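PDB 5HIW: cytochrome P450 CYP260B1 from Sorangium cellulosum, which holds a haem group (protoporphyrin IX containing iron) within the mainly helical fold shared by the cytochrome P450 family. Local coordinates for residues Asn88-Pro93 against Gly201-Ala206; Arg94-Tyr99 against Ala344-Arg349; Asp151-Lys156 against Arg174-Ala179. One frame throughout, in Å; residues are numbered along the deposited sequence. Where two conformers were deposited one is given.

Contact 1 (Asn88-Pro93 against Gly201-Ala206); sequences NAVLSP and GEIARA
Val90 presents its CG1 methyl to the notch between Ile203 and Ala206, two residues on the same flank of helix 199-209. Apolar packing carries the contact: Val90 CG1 lies 3.7 Å from Ala206 CB and 3.8 Å from Ile203 CG1. The side chains of Val90 and Ile203 meet at a slant. With chi1 at -55°, the CG1 branch of Val90 is anti to the carbonyl carbon and enters the notch, while CG2 comes only to the margin of Ile203, 4.2 Å from its CG1. A compact branched residue suits helices that come this near, with the CA atoms of Val90 and Ile203 6.2 Å apart, and the single methyl of Ala206 lets the valine settle close to the second helix.

The polar element is Glu202, which is salt-bridged to Arg98 and Arg94 of helix 93-113. Two positive partners would favour a charged carboxylate in this buried place.

In P450 terms, the C-terminal part of the C helix (77-90) here meets the H helix (199-209). Ser92 stands at the N-cap position of helix 93-113, the D helix, whose Val95 and Tyr99 touch Glu202, and Ile203 also packs on Val221, Val222 and Leu225 of helix 218-229.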
loop_
_atom_site.group_PDB
_atom_site.type_symbol
_atom_site.label_atom_id
_atom_site.label_comp_id
_atom_site.label_asym_id
_atom_site.label_seq_id
_atom_site.Cartn_x
_atom_site.Cartn_y
_atom_site.Cartn_z
ATOM N N ASN A 88 -5.862 14.110 -7.623
ATOM C CA ASN A 88 -7.230 13.856 -7.180
ATOM C C ASN A 88 -8.187 13.735 -8.366
ATOM O O ASN A 88 -9.137 12.900 -8.356
ATOM C CB ASN A 88 -7.754 14.924 -6.217
ATOM C CG ASN A 88 -7.087 14.871 -4.859
ATOM O OD1 ASN A 88 -6.570 13.852 -4.475
ATOM N ND2 ASN A 88 -7.136 15.980 -4.112
ATOM N N ALA A 89 -7.933 14.514 -9.400
ATOM C CA ALA A 89 -8.801 14.504 -10.570
ATOM C C ALA A 89 -8.691 13.231 -11.361
ATOM O O ALA A 89 -9.627 12.813 -11.983
ATOM C CB ALA A 89 -8.517 15.703 -11.501
ATOM N N VAL A 90 -7.541 12.589 -11.362
ATOM C CA VAL A 90 -7.429 11.383 -12.149
ATOM C C VAL A 90 -7.809 10.147 -11.352
ATOM O O VAL A 90 -7.780 9.082 -11.910
ATOM C CB VAL A 90 -6.048 11.209 -12.766
ATOM C CG1 VAL A 90 -5.686 12.447 -13.590
ATOM C CG2 VAL A 90 -5.013 11.034 -11.724
ATOM N N LEU A 91 -8.103 10.294 -10.061
ATOM C CA LEU A 91 -8.540 9.182 -9.257
ATOM C C LEU A 91 -9.911 9.424 -8.564
ATOM O O LEU A 91 -10.217 8.871 -7.462
ATOM C CB LEU A 91 -7.499 8.892 -8.181
ATOM C CG LEU A 91 -6.224 8.341 -8.767
ATOM C CD1 LEU A 91 -5.045 8.517 -7.814
ATOM C CD2 LEU A 91 -6.355 6.922 -9.219
ATOM N N SER A 92 -10.744 10.173 -9.252
ATOM C CA SER A 92 -12.045 10.607 -8.723
ATOM C C SER A 92 -12.989 9.443 -8.852
ATOM O O SER A 92 -12.729 8.518 -9.617
ATOM C CB SER A 92 -12.504 11.809 -9.569
ATOM O OG SER A 92 -12.909 11.336 -10.809
ATOM N N PRO A 93 -14.222 9.488 -8.236
ATOM C CA PRO A 93 -15.141 8.357 -8.298
ATOM C C PRO A 93 -15.598 8.008 -9.704
ATOM O O PRO A 93 -15.696 6.853 -10.069
ATOM C CB PRO A 93 -16.311 8.797 -7.390
ATOM C CG PRO A 93 -15.609 9.613 -6.363
ATOM C CD PRO A 93 -14.571 10.406 -7.128
ATOM N N GLY A 201 -4.214 7.984 -20.589
ATOM C CA GLY A 201 -4.998 9.015 -21.363
ATOM C C GLY A 201 -5.736 10.125 -20.601
ATOM O O GLY A 201 -5.658 11.301 -20.989
ATOM N N GLU A 202 -6.438 9.788 -19.518
ATOM C CA GLU A 202 -7.073 10.784 -18.642
ATOM C C GLU A 202 -5.980 11.671 -18.025
ATOM O O GLU A 202 -6.198 12.858 -17.769
ATOM C CB GLU A 202 -7.803 10.151 -17.422
ATOM C CG GLU A 202 -9.008 9.239 -17.706
ATOM C CD GLU A 202 -10.333 9.968 -17.651
ATOM O OE1 GLU A 202 -10.332 11.119 -17.139
ATOM O OE2 GLU A 202 -11.340 9.357 -18.075
ATOM N N ILE A 203 -4.813 11.122 -17.737
ATOM C CA ILE A 203 -3.777 11.937 -17.068
ATOM C C ILE A 203 -3.260 12.987 -18.069
ATOM O O ILE A 203 -3.075 14.172 -17.732
ATOM C CB ILE A 203 -2.604 11.065 -16.575
ATOM C CG1 ILE A 203 -2.963 10.353 -15.289
ATOM C CG2 ILE A 203 -1.401 11.886 -16.274
ATOM C CD1 ILE A 203 -2.210 9.042 -15.116
ATOM N N ALA A 204 -3.051 12.553 -19.304
ATOM C CA ALA A 204 -2.488 13.478 -20.298
ATOM C C ALA A 204 -3.433 14.649 -20.456
ATOM O O ALA A 204 -3.024 15.800 -20.470
ATOM C CB ALA A 204 -2.201 12.762 -21.593
ATOM N N ARG A 205 -4.717 14.361 -20.479
ATOM C CA ARG A 205 -5.749 15.398 -20.511
ATOM C C ARG A 205 -5.918 16.258 -19.257
ATOM O O ARG A 205 -6.132 17.484 -19.363
ATOM C CB ARG A 205 -7.072 14.798 -21.079
ATOM C CG ARG A 205 -6.871 14.456 -22.580
ATOM C CD ARG A 205 -7.978 13.714 -23.347
ATOM N NE ARG A 205 -8.414 12.454 -22.720
ATOM C CZ ARG A 205 -9.345 12.337 -21.747
ATOM N NH1 ARG A 205 -9.988 13.405 -21.229
ATOM N NH2 ARG A 205 -9.642 11.118 -21.272
ATOM N N ALA A 206 -5.750 15.698 -18.057
ATOM C CA ALA A 206 -5.740 16.459 -16.833
ATOM C C ALA A 206 -4.543 17.380 -16.660
ATOM O O ALA A 206 -4.619 18.378 -15.932
ATOM C CB ALA A 206 -5.769 15.538 -15.620
#

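Contact 2 (Arg94-Tyr99 against Ala344-Arg349)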
loop_
_atom_site.group_PDB
_atom_site.type_symbol
_atom_site.label_atom_id
_atom_site.label_comp_id
_atom_site.label_asym_id
_atom_site.label_seq_id
_atom_site.Cartn_x
_atom_site.Cartn_y
_atom_site.Cartn_z
ATOM N N ARG A 94 -15.859 8.987 -10.529
ATOM C CA ARG A 94 -16.143 8.671 -11.942
ATOM C C ARG A 94 -15.022 7.835 -12.597
ATOM O O ARG A 94 -15.312 6.913 -13.356
ATOM C CB ARG A 94 -16.232 10.001 -12.693
ATOM C CG ARG A 94 -16.437 9.781 -14.194
ATOM C CD ARG A 94 -16.274 11.130 -14.937
ATOM N NE ARG A 94 -14.936 11.767 -14.893
ATOM C CZ ARG A 94 -13.846 11.364 -15.561
ATOM N NH1 ARG A 94 -13.852 10.281 -16.301
ATOM N NH2 ARG A 94 -12.721 12.065 -15.479
ATOM N N VAL A 95 -13.753 8.192 -12.343
ATOM C CA VAL A 95 -12.613 7.496 -12.997
ATOM C C VAL A 95 -12.508 6.069 -12.453
ATOM O O VAL A 95 -12.312 5.079 -13.219
ATOM C CB VAL A 95 -11.292 8.268 -12.763
ATOM C CG1 VAL A 95 -10.135 7.439 -13.316
ATOM C CG2 VAL A 95 -11.296 9.658 -13.426
ATOM N N ILE A 96 -12.674 5.957 -11.133
ATOM C CA ILE A 96 -12.592 4.693 -10.466
ATOM C C ILE A 96 -13.623 3.782 -11.061
ATOM O O ILE A 96 -13.328 2.663 -11.374
ATOM C CB ILE A 96 -12.661 4.799 -8.926
ATOM C CG1 ILE A 96 -11.587 5.680 -8.330
ATOM C CG2 ILE A 96 -12.815 3.425 -8.337
ATOM C CD1 ILE A 96 -10.200 5.103 -8.478
ATOM N N SER A 97 -14.884 4.200 -11.216
ATOM C CA SER A 97 -15.884 3.304 -11.741
ATOM C C SER A 97 -15.595 2.969 -13.214
ATOM O O SER A 97 -15.781 1.832 -13.640
ATOM C CB SER A 97 -17.276 4.018 -11.689
ATOM O OG SER A 97 -18.219 3.282 -12.381
ATOM N N ARG A 98 -15.090 3.953 -13.939
ATOM C CA ARG A 98 -14.750 3.708 -15.357
ATOM C C ARG A 98 -13.783 2.565 -15.500
ATOM O O ARG A 98 -13.979 1.684 -16.367
ATOM C CB ARG A 98 -14.093 4.942 -15.987
ATOM C CG ARG A 98 -13.699 4.695 -17.460
ATOM C CD ARG A 98 -13.366 6.048 -18.138
ATOM N NE ARG A 98 -14.598 6.833 -17.953
ATOM C CZ ARG A 98 -14.774 8.137 -18.175
ATOM N NH1 ARG A 98 -13.795 8.903 -18.693
ATOM N NH2 ARG A 98 -15.979 8.664 -17.885
ATOM N N TYR A 99 -12.747 2.632 -14.689
ATOM C CA TYR A 99 -11.673 1.585 -14.726
ATOM C C TYR A 99 -11.987 0.318 -14.003
ATOM O O TYR A 99 -11.494 -0.768 -14.379
ATOM C CB TYR A 99 -10.311 2.199 -14.420
ATOM C CG TYR A 99 -9.998 3.130 -15.572
ATOM C CD1 TYR A 99 -9.762 2.617 -16.862
ATOM C CD2 TYR A 99 -9.973 4.498 -15.390
ATOM C CE1 TYR A 99 -9.563 3.473 -17.933
ATOM C CE2 TYR A 99 -9.817 5.350 -16.435
ATOM C CZ TYR A 99 -9.599 4.839 -17.718
ATOM O OH TYR A 99 -9.393 5.709 -18.779
ATOM N N ALA A 344 -7.059 1.371 -4.578
ATOM C CA ALA A 344 -6.785 0.206 -3.729
ATOM C C ALA A 344 -8.075 -0.441 -3.241
ATOM O O ALA A 344 -8.260 -1.661 -3.323
ATOM C CB ALA A 344 -5.923 0.646 -2.607
ATOM N N ARG A 345 -8.985 0.379 -2.705
ATOM C CA ARG A 345 -10.259 -0.157 -2.235
ATOM C C ARG A 345 -11.073 -0.823 -3.315
ATOM O O ARG A 345 -11.681 -1.821 -3.112
ATOM C CB ARG A 345 -11.055 0.990 -1.598
ATOM C CG ARG A 345 -10.635 1.253 -0.120
ATOM C CD ARG A 345 -11.201 2.583 0.396
ATOM N NE ARG A 345 -11.038 2.772 1.868
ATOM C CZ ARG A 345 -10.699 3.922 2.460
ATOM N NH1 ARG A 345 -10.316 5.022 1.743
ATOM N NH2 ARG A 345 -10.638 3.977 3.793
ATOM N N MET A 346 -11.120 -0.238 -4.500
ATOM C CA MET A 346 -11.854 -0.791 -5.544
ATOM C C MET A 346 -11.264 -2.125 -6.070
ATOM O O MET A 346 -11.959 -3.090 -6.364
ATOM C CB MET A 346 -12.040 0.212 -6.664
ATOM C CG MET A 346 -12.746 -0.326 -7.878
ATOM S SD MET A 346 -11.682 -1.046 -9.190
ATOM C CE MET A 346 -11.001 0.411 -9.856
ATOM N N GLU A 347 -9.949 -2.121 -6.226
ATOM C CA GLU A 347 -9.288 -3.338 -6.719
ATOM C C GLU A 347 -9.459 -4.479 -5.720
ATOM O O GLU A 347 -9.751 -5.609 -6.096
ATOM C CB GLU A 347 -7.826 -3.005 -6.954
ATOM C CG GLU A 347 -7.075 -4.100 -7.727
ATOM C CD GLU A 347 -5.692 -3.682 -8.174
ATOM O OE1 GLU A 347 -5.338 -2.477 -8.305
ATOM O OE2 GLU A 347 -4.988 -4.674 -8.471
ATOM N N ALA A 348 -9.318 -4.207 -4.457
ATOM C CA ALA A 348 -9.600 -5.198 -3.432
ATOM C C ALA A 348 -11.021 -5.704 -3.518
ATOM O O ALA A 348 -11.281 -6.908 -3.477
ATOM C CB ALA A 348 -9.263 -4.658 -2.075
ATOM N N ARG A 349 -12.010 -4.827 -3.593
ATOM C CA ARG A 349 -13.379 -5.269 -3.712
ATOM C C ARG A 349 -13.678 -6.116 -4.950
ATOM O O ARG A 349 -14.311 -7.203 -4.866
ATOM C CB ARG A 349 -14.307 -4.036 -3.675
ATOM C CG ARG A 349 -15.738 -4.384 -3.979
ATOM C CD ARG A 349 -16.687 -3.193 -3.957
ATOM N NE ARG A 349 -16.213 -1.982 -4.624
ATOM C CZ ARG A 349 -16.328 -1.711 -5.918
ATOM N NH1 ARG A 349 -16.875 -2.572 -6.716
ATOM N NH2 ARG A 349 -15.877 -0.558 -6.378
#
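Ile96 and Met346 lie alongside each other, each pointing past the other, with the methionine curling round one methyl of the isoleucine. That methyl, CG2, lies 3.7 Å from Met346 CB and 3.8 Å from Met346 CG. Met346 sets out with CG anti to its backbone N (chi1 176°) and then bends at both of the next torsions, which brings its CE methyl back against helix 93-113. There CE rests 3.6 Å from the carbonyl O of Ile96, still touching CG2, and it reaches the backbone carbon of Tyr99 at 4.3 Å. A long unbranched thioether suits this place because it can fold to the shape of a helix surface, while the beta-branched Ile96 offers it a fixed methyl. Tyr99 lends little beyond its backbone: the ring turns off from the second helix, with CG of Arg98 over the centre of one face, and its OH is hydrogen-bonded to the carbonyl O of Asp197.

The helices correspond to D (93-113) and L (341-358) of the P450 fold. Beside the apolar core, Arg349 forms a salt bridge with Glu100, tying the same two helices. The chemistry therefore implies fit by shape and dispersion at the centre, with directional, charged bonding left to the flank.

Contact 3 (Asp151-Lys156 against Arg174-Ala179); sequences DALIRK and RSAHAA
Asp151 OD1 is held by two groups, the NH2 of Arg155 at 2.9 Å and the hydroxyl of Tyr230. The other oxygen of the same carboxylate, OD2, takes the straighter bond, from Arg155 NE at 2.7 Å with an N-H...O angle of 161°. Arg155 thus grips Asp151 side-on, one nitrogen to each oxygen, across a single helical turn. OD2 lies nearly in the guanidinium plane, whereas OD1 is tilted out of it and its bond from NH2 is more bent. Since NH1 of Arg155 forms a salt bridge with Glu231, the arginine is fixed between two carboxylates, and the polar pair lies on a different side of its helix from the contact.

The face turned to the neighbouring helix is apolar. The axes of 151-156 and 174-179 approach to 8.5 Å and run at 136° to each other, an oblique antiparallel crossing. Helices 147-162 and 167-191 correspond to F and G of the P450 fold, the consecutive pair that in this family roofs the distal side of the haem pocket.

The small Ala176 suits the place where the backbones come nearest, its CA 5.1 Å from that of Leu153; its CB sits 3.6 Å from the carbonyl O of Leu153. Leu153 spreads its two methyls over the opposite helix, CD2 against Ala176 CB at 3.7 Å and CD1 against Ala179 CB at 4.0 Å. Its CG stands anti to the carbonyl carbon, beside the backbone N (chi1 -69°); from there CD1 leans toward the start of its helix and meets Ala179, while CD2 stays over Ala176. One turn further on, Lys156 lays its CB 4.1 Å from that of Ala176. Leu153 also touches Met180 and Gln183 of the same partner helix, while His177, on another side of it, packs on Met157, Leu223 and Ile67.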
loop_
_atom_site.group_PDB
_atom_site.type_symbol
_atom_site.label_atom_id
_atom_site.label_comp_id
_atom_site.label_asym_id
_atom_site.label_seq_id
_atom_site.Cartn_x
_atom_site.Cartn_y
_atom_site.Cartn_z
ATOM N N ASP A 151 7.667 -5.729 -14.746
ATOM C CA ASP A 151 7.695 -6.166 -13.358
ATOM C C ASP A 151 9.118 -6.049 -12.786
ATOM O O ASP A 151 9.337 -5.454 -11.742
ATOM C CB ASP A 151 7.157 -7.580 -13.244
ATOM C CG ASP A 151 6.964 -8.013 -11.768
ATOM O OD1 ASP A 151 5.882 -7.650 -11.184
ATOM O OD2 ASP A 151 7.940 -8.601 -11.202
ATOM N N ALA A 152 10.102 -6.612 -13.478
ATOM C CA ALA A 152 11.467 -6.480 -13.040
ATOM C C ALA A 152 12.004 -5.053 -12.984
ATOM O O ALA A 152 12.655 -4.703 -12.001
ATOM C CB ALA A 152 12.399 -7.372 -13.831
ATOM N N LEU A 153 11.660 -4.218 -13.968
ATOM C CA LEU A 153 12.002 -2.815 -13.936
ATOM C C LEU A 153 11.400 -2.076 -12.714
ATOM O O LEU A 153 12.071 -1.378 -11.988
ATOM C CB LEU A 153 11.649 -2.128 -15.236
ATOM C CG LEU A 153 12.395 -2.431 -16.526
ATOM C CD1 LEU A 153 11.735 -1.680 -17.635
ATOM C CD2 LEU A 153 13.896 -2.152 -16.450
ATOM N N ILE A 154 10.128 -2.264 -12.491
ATOM C CA ILE A 154 9.477 -1.632 -11.354
ATOM C C ILE A 154 10.049 -2.085 -10.006
ATOM O O ILE A 154 10.266 -1.295 -9.115
ATOM C CB ILE A 154 7.965 -1.856 -11.460
ATOM C CG1 ILE A 154 7.409 -1.174 -12.719
ATOM C CG2 ILE A 154 7.267 -1.232 -10.258
ATOM C CD1 ILE A 154 6.008 -1.646 -13.112
ATOM N N ARG A 155 10.250 -3.386 -9.839
ATOM C CA ARG A 155 10.915 -3.928 -8.625
ATOM C C ARG A 155 12.289 -3.310 -8.406
ATOM O O ARG A 155 12.629 -2.935 -7.270
ATOM C CB ARG A 155 10.870 -5.485 -8.623
ATOM C CG ARG A 155 9.398 -5.963 -8.428
ATOM C CD ARG A 155 9.261 -7.458 -8.208
ATOM N NE ARG A 155 7.900 -7.831 -8.583
ATOM C CZ ARG A 155 6.794 -7.650 -7.847
ATOM N NH1 ARG A 155 6.894 -7.077 -6.664
ATOM N NH2 ARG A 155 5.569 -7.968 -8.328
ATOM N N LYS A 156 13.018 -3.066 -9.468
ATOM C CA LYS A 156 14.316 -2.425 -9.351
ATOM C C LYS A 156 14.142 -0.971 -8.904
ATOM O O LYS A 156 14.932 -0.512 -8.054
ATOM C CB LYS A 156 15.123 -2.450 -10.637
ATOM C CG LYS A 156 15.783 -3.776 -10.979
ATOM C CD LYS A 156 16.698 -3.715 -12.183
ATOM C CE LYS A 156 16.030 -4.127 -13.482
ATOM N NZ LYS A 156 17.101 -4.029 -14.532
ATOM N N ARG A 174 17.794 4.060 -11.384
ATOM C CA ARG A 174 17.808 5.176 -12.332
ATOM C C ARG A 174 17.703 4.668 -13.760
ATOM O O ARG A 174 16.952 5.230 -14.576
ATOM C CB ARG A 174 19.081 6.033 -12.119
ATOM C CG ARG A 174 18.892 7.556 -12.099
ATOM C CD ARG A 174 20.122 8.268 -11.524
ATOM N NE ARG A 174 21.355 7.536 -11.820
ATOM C CZ ARG A 174 22.317 7.257 -10.944
ATOM N NH1 ARG A 174 22.240 7.669 -9.691
ATOM N NH2 ARG A 174 23.379 6.582 -11.336
ATOM N N SER A 175 18.422 3.589 -14.067
ATOM C CA SER A 175 18.346 3.047 -15.424
ATOM C C SER A 175 16.973 2.431 -15.746
ATOM O O SER A 175 16.423 2.541 -16.907
ATOM C CB SER A 175 19.472 2.013 -15.700
ATOM O OG SER A 175 19.685 1.157 -14.569
ATOM N N ALA A 176 16.428 1.739 -14.740
ATOM C CA ALA A 176 15.132 1.065 -14.918
ATOM C C ALA A 176 14.076 2.117 -15.114
ATOM O O ALA A 176 13.169 1.963 -15.914
ATOM C CB ALA A 176 14.818 0.183 -13.706
ATOM N N HIS A 177 14.218 3.191 -14.349
ATOM C CA HIS A 177 13.336 4.349 -14.452
ATOM C C HIS A 177 13.371 4.941 -15.863
ATOM O O HIS A 177 12.329 5.162 -16.476
ATOM C CB HIS A 177 13.721 5.356 -13.380
ATOM C CG HIS A 177 12.738 6.450 -13.227
ATOM N ND1 HIS A 177 12.788 7.589 -13.998
ATOM C CD2 HIS A 177 11.625 6.554 -12.460
ATOM C CE1 HIS A 177 11.770 8.371 -13.680
ATOM N NE2 HIS A 177 11.062 7.776 -12.731
ATOM N N ALA A 178 14.562 5.100 -16.414
ATOM C CA ALA A 178 14.686 5.650 -17.730
ATOM C C ALA A 178 14.128 4.710 -18.799
ATOM O O ALA A 178 13.578 5.192 -19.759
ATOM C CB ALA A 178 16.122 6.054 -18.002
ATOM N N ALA A 179 14.164 3.387 -18.646
ATOM C CA ALA A 179 13.551 2.517 -19.634
ATOM C C ALA A 179 12.013 2.597 -19.568
ATOM O O ALA A 179 11.284 2.523 -20.576
ATOM C CB ALA A 179 13.968 1.094 -19.418
#

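In the fold
Contacts 1 and 2 touch each other, their centres 13 Å apart, on the same side of the chain's centre. They are joined by Glu202, whose OE2 is 2.6 Å from Arg98 NH1 and whose OE1 is 3.1 Å from Arg94 NH2, and by the short turn between helices 77-90 and 93-113. Both lie near the haem: Ala344, in segment 344-349 though not in its packing, touches it, while the side chains of Val90 and Ile96 are each about 8 Å from it. Contact 3 stands apart, its centre 24 Å from that of contact 1 and 26 Å from that of contact 2. Its helix 167-191 is followed in the chain, after a short link, by helix 199-209 of contact 1.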